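Local coordinates for formate dehydrogenase (Staphylococcus aureus, PDB 6TTB) that catalyses the NAD-dependent oxidation of formate to carbon dioxide, passing a hydride to the nicotinamide of the cofactor, at the interface of chains A and B. Residues are numbered along the deposited sequence; one frame, centred on the assembly and turned at random. Chains: chain A/B, Formate dehydrogenase.

The interface of chains A and B. Residues chain A 40-41, 49, 52, 95-96, 328; chain B 174-177.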
ATOM      1  N   PRO A  40      25.212   7.378  -2.890  1.00 22.64           N
ATOM      2  CA  PRO A  40      25.108   6.064  -3.552  1.00 21.38           C
ATOM      3  C   PRO A  40      25.808   6.088  -4.920  1.00 23.24           C
ATOM      4  O   PRO A  40      25.934   7.155  -5.564  1.00 28.95           O
ATOM      5  CB  PRO A  40      23.607   5.843  -3.736  1.00 19.98           C
ATOM      6  CG  PRO A  40      22.908   6.944  -2.842  1.00 21.39           C
ATOM      7  CD  PRO A  40      23.918   8.071  -2.679  1.00 20.78           C
ATOM      8  N   GLU A  41      26.345   4.933  -5.307  1.00 23.29           N
ATOM      9  CA  GLU A  41      27.069   4.745  -6.560  1.00 28.16           C
ATOM     10  C   GLU A  41      26.107   4.857  -7.754  1.00 25.84           C
ATOM     11  O   GLU A  41      25.053   4.252  -7.744  1.00 37.29           O
ATOM     12  CB  GLU A  41      27.728   3.368  -6.553  1.00 28.57           C
ATOM     13  CG  GLU A  41      28.874   3.261  -7.533  1.00 41.76           C
ATOM     14  CD  GLU A  41      30.185   3.650  -6.888  1.00 48.43           C
ATOM     15  OE1 GLU A  41      30.212   3.795  -5.612  1.00 45.79           O
ATOM     16  OE2 GLU A  41      31.179   3.818  -7.638  1.00 64.93           O
ATOM     17  N   GLN A  49      18.490   9.439 -11.167  1.00 17.50           N
ATOM     18  CA  GLN A  49      18.945   9.668  -9.812  1.00 17.10           C
ATOM     19  C   GLN A  49      19.781  10.948  -9.692  1.00 19.94           C
ATOM     20  O   GLN A  49      20.684  11.164 -10.453  1.00 23.79           O
ATOM     21  CB  GLN A  49      19.771   8.459  -9.410  1.00 15.06           C
ATOM     22  CG  GLN A  49      20.207   8.484  -7.978  1.00 14.47           C
ATOM     23  CD  GLN A  49      19.068   8.392  -7.001  1.00 13.96           C
ATOM     24  OE1 GLN A  49      17.962   7.948  -7.324  1.00 14.96           O
ATOM     25  NE2 GLN A  49      19.352   8.749  -5.778  1.00 12.34           N
ATOM     26  N   ASN A  52      23.584  10.651  -6.425  1.00 18.19           N
ATOM     27  CA  ASN A  52      24.579   9.640  -6.597  1.00 19.28           C
ATOM     28  C   ASN A  52      25.929  10.292  -6.885  1.00 22.30           C
ATOM     29  O   ASN A  52      26.049  11.538  -6.998  1.00 17.48           O
ATOM     30  CB  ASN A  52      24.165   8.702  -7.696  1.00 19.93           C
ATOM     31  CG  ASN A  52      23.853   9.471  -8.949  1.00 23.61           C
ATOM     32  OD1 ASN A  52      24.608  10.365  -9.349  1.00 27.31           O
ATOM     33  ND2 ASN A  52      22.745   9.143  -9.584  1.00 25.59           N
ATOM     34  N   PHE A  95      19.929   7.703   3.979  1.00 33.95           N
ATOM     35  CA  PHE A  95      19.718   6.517   3.189  1.00 23.60           C
ATOM     36  C   PHE A  95      21.044   5.785   2.957  1.00 24.52           C
ATOM     37  O   PHE A  95      21.064   4.614   2.592  1.00 26.53           O
ATOM     38  CB  PHE A  95      19.014   6.897   1.899  1.00 20.47           C
ATOM     39  CG  PHE A  95      18.079   8.068   2.003  1.00 20.23           C
ATOM     40  CD1 PHE A  95      16.880   7.989   2.734  1.00 19.16           C
ATOM     41  CD2 PHE A  95      18.326   9.230   1.270  1.00 18.06           C
ATOM     42  CE1 PHE A  95      15.991   9.063   2.756  1.00 15.15           C
ATOM     43  CE2 PHE A  95      17.453  10.315   1.335  1.00 14.93           C
ATOM     44  CZ  PHE A  95      16.290  10.220   2.067  1.00 15.27           C
ATOM     45  N   TYR A  96      22.150   6.464   3.192  1.00 24.13           N
ATOM     46  CA  TYR A  96      23.440   5.931   2.790  1.00 26.82           C
ATOM     47  C   TYR A  96      24.525   6.770   3.470  1.00 25.48           C
ATOM     48  O   TYR A  96      25.125   7.660   2.841  1.00 31.60           O
ATOM     49  CB  TYR A  96      23.527   5.887   1.251  1.00 25.47           C
ATOM     50  CG  TYR A  96      24.725   5.177   0.681  1.00 23.39           C
ATOM     51  CD1 TYR A  96      25.913   5.841   0.531  1.00 23.19           C
ATOM     52  CD2 TYR A  96      24.681   3.843   0.289  1.00 23.93           C
ATOM     53  CE1 TYR A  96      27.007   5.235  -0.057  1.00 23.84           C
ATOM     54  CE2 TYR A  96      25.788   3.195  -0.249  1.00 20.57           C
ATOM     55  CZ  TYR A  96      26.953   3.909  -0.426  1.00 24.03           C
ATOM     56  OH  TYR A  96      28.092   3.342  -0.930  1.00 38.61           O
ATOM     57  N   MET A 328      13.523   9.875  -0.302  1.00 20.09           N
ATOM     58  CA  MET A 328      14.495  10.040  -1.372  1.00 19.27           C
ATOM     59  C   MET A 328      13.784   9.844  -2.710  1.00 18.28           C
ATOM     60  O   MET A 328      14.455   9.594  -3.714  1.00 15.97           O
ATOM     61  CB  MET A 328      15.631   8.988  -1.269  1.00 17.94           C
ATOM     62  CG  MET A 328      16.812   9.324  -2.097  1.00 17.54           C
ATOM     63  SD  MET A 328      18.009   7.961  -2.315  1.00 21.22           S
ATOM     64  CE  MET A 328      16.945   6.690  -3.037  1.00 21.57           C
TER
ATOM     65  N   TRP B 174      21.010  -3.007  -1.582  1.00 15.81           N
ATOM     66  CA  TRP B 174      20.826  -1.644  -1.128  1.00 13.30           C
ATOM     67  C   TRP B 174      21.375  -0.747  -2.239  1.00 14.70           C
ATOM     68  O   TRP B 174      22.456  -0.166  -2.142  1.00 15.53           O
ATOM     69  CB  TRP B 174      21.556  -1.461   0.222  1.00 12.87           C
ATOM     70  CG  TRP B 174      21.248  -0.198   0.986  1.00 13.44           C
ATOM     71  CD1 TRP B 174      21.738   1.039   0.751  1.00 10.96           C
ATOM     72  CD2 TRP B 174      20.293  -0.039   2.055  1.00 13.94           C
ATOM     73  NE1 TRP B 174      21.160   1.933   1.585  1.00 11.21           N
ATOM     74  CE2 TRP B 174      20.289   1.315   2.395  1.00 11.84           C
ATOM     75  CE3 TRP B 174      19.358  -0.893   2.663  1.00 15.46           C
ATOM     76  CZ2 TRP B 174      19.475   1.832   3.380  1.00 14.53           C
ATOM     77  CZ3 TRP B 174      18.477  -0.366   3.593  1.00 18.05           C
ATOM     78  CH2 TRP B 174      18.563   0.969   3.979  1.00 17.74           C
ATOM     79  N   ASN B 175      20.672  -0.740  -3.366  1.00 19.86           N
ATOM     80  CA  ASN B 175      21.052   0.087  -4.491  1.00 23.84           C
ATOM     81  C   ASN B 175      20.911   1.555  -4.139  1.00 24.75           C
ATOM     82  O   ASN B 175      21.822   2.164  -3.524  1.00 28.05           O
ATOM     83  CB  ASN B 175      20.191  -0.142  -5.695  1.00 30.23           C
ATOM     84  CG  ASN B 175      21.070  -0.488  -6.857  1.00 31.63           C
ATOM     85  OD1 ASN B 175      21.177   0.277  -7.838  1.00 26.91           O
ATOM     86  ND2 ASN B 175      21.768  -1.596  -6.703  1.00 33.48           N
ATOM     87  N   LEU B 176      19.772   2.089  -4.543  1.00 19.42           N
ATOM     88  CA  LEU B 176      19.371   3.453  -4.258  1.00 19.28           C
ATOM     89  C   LEU B 176      19.337   4.253  -5.544  1.00 23.43           C
ATOM     90  O   LEU B 176      18.359   4.937  -5.774  1.00 29.66           O
ATOM     91  CB  LEU B 176      20.212   4.134  -3.192  1.00 14.75           C
ATOM     92  CG  LEU B 176      19.822   3.846  -1.733  1.00 17.72           C
ATOM     93  CD1 LEU B 176      20.236   4.980  -0.802  1.00 15.48           C
ATOM     94  CD2 LEU B 176      18.326   3.512  -1.537  1.00 16.19           C
ATOM     95  N   SER B 177      20.338   4.099  -6.424  1.00 22.26           N
ATOM     96  CA  SER B 177      20.145   4.623  -7.763  1.00 27.06           C
ATOM     97  C   SER B 177      18.994   3.849  -8.425  1.00 30.48           C
ATOM     98  O   SER B 177      18.085   4.425  -9.033  1.00 31.48           O
ATOM     99  CB  SER B 177      21.391   4.544  -8.567  1.00 36.41           C
ATOM    100  OG  SER B 177      22.352   5.492  -8.117  1.00 41.85           O
TER
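B:Leu176, with B:Trp174 and B:Ser177 on either side of it, plugs into chain A at a two-fold symmetric interface between identical subunits, and the twin contact is made with the chains exchanged. The protein belongs to the D-isomer specific 2-hydroxyacid dehydrogenases, whose members commonly work as dimers, so this pairing is likely the biological one. The inserted segment runs from loop into the start of helix 177-180, and A:Phe95 belongs to the NAD pocket, so the partner chain may help shape the active-site surroundings.

B:Leu176 buries 67 Å² of its surface here. Its CD1 methyl reaches CB of A:Phe95 at 3.5 Å and also meets CB of A:Tyr96, while the other branch, CD2, lies 3.8 Å from the CE methyl of A:Met328. The bend at the end of that methionine (chi3 57°) brings CE towards the leucine. From another side, the ring carbons CB and CG of A:Pro40 pack obliquely on CB of B:Leu176. CA of the same proline lies over the centre of one face of the A:Tyr96 ring, whose CD2 edge comes to 4.1 Å from CD1 of B:Trp174.

B:Trp174 approaches edge-on. Its indole NE1 donates a hydrogen bond of 2.9 Å to the backbone O of A:Phe95, which sits in the indole plane; the C=O points almost straight at the nitrogen (177°). CG anti to the backbone N (chi1 -168°) carries the indole out towards A:Phe95, and the turn about the next bond brings the NE1 edge to its carbonyl. The A:Phe95 ring itself has CB of A:Met328 over one face, towards the rim.

At the other end, the hydroxyl OG of B:Ser177 donates to the backbone O of A:Glu41 at 3.0 Å, coming from above the carbonyl plane; A:Glu41 is poorly ordered, so this bond is less certain than the tryptophan's. The aliphatic CG of A:Gln49 lies 3.9 Å from CA of the serine, alongside the helix start.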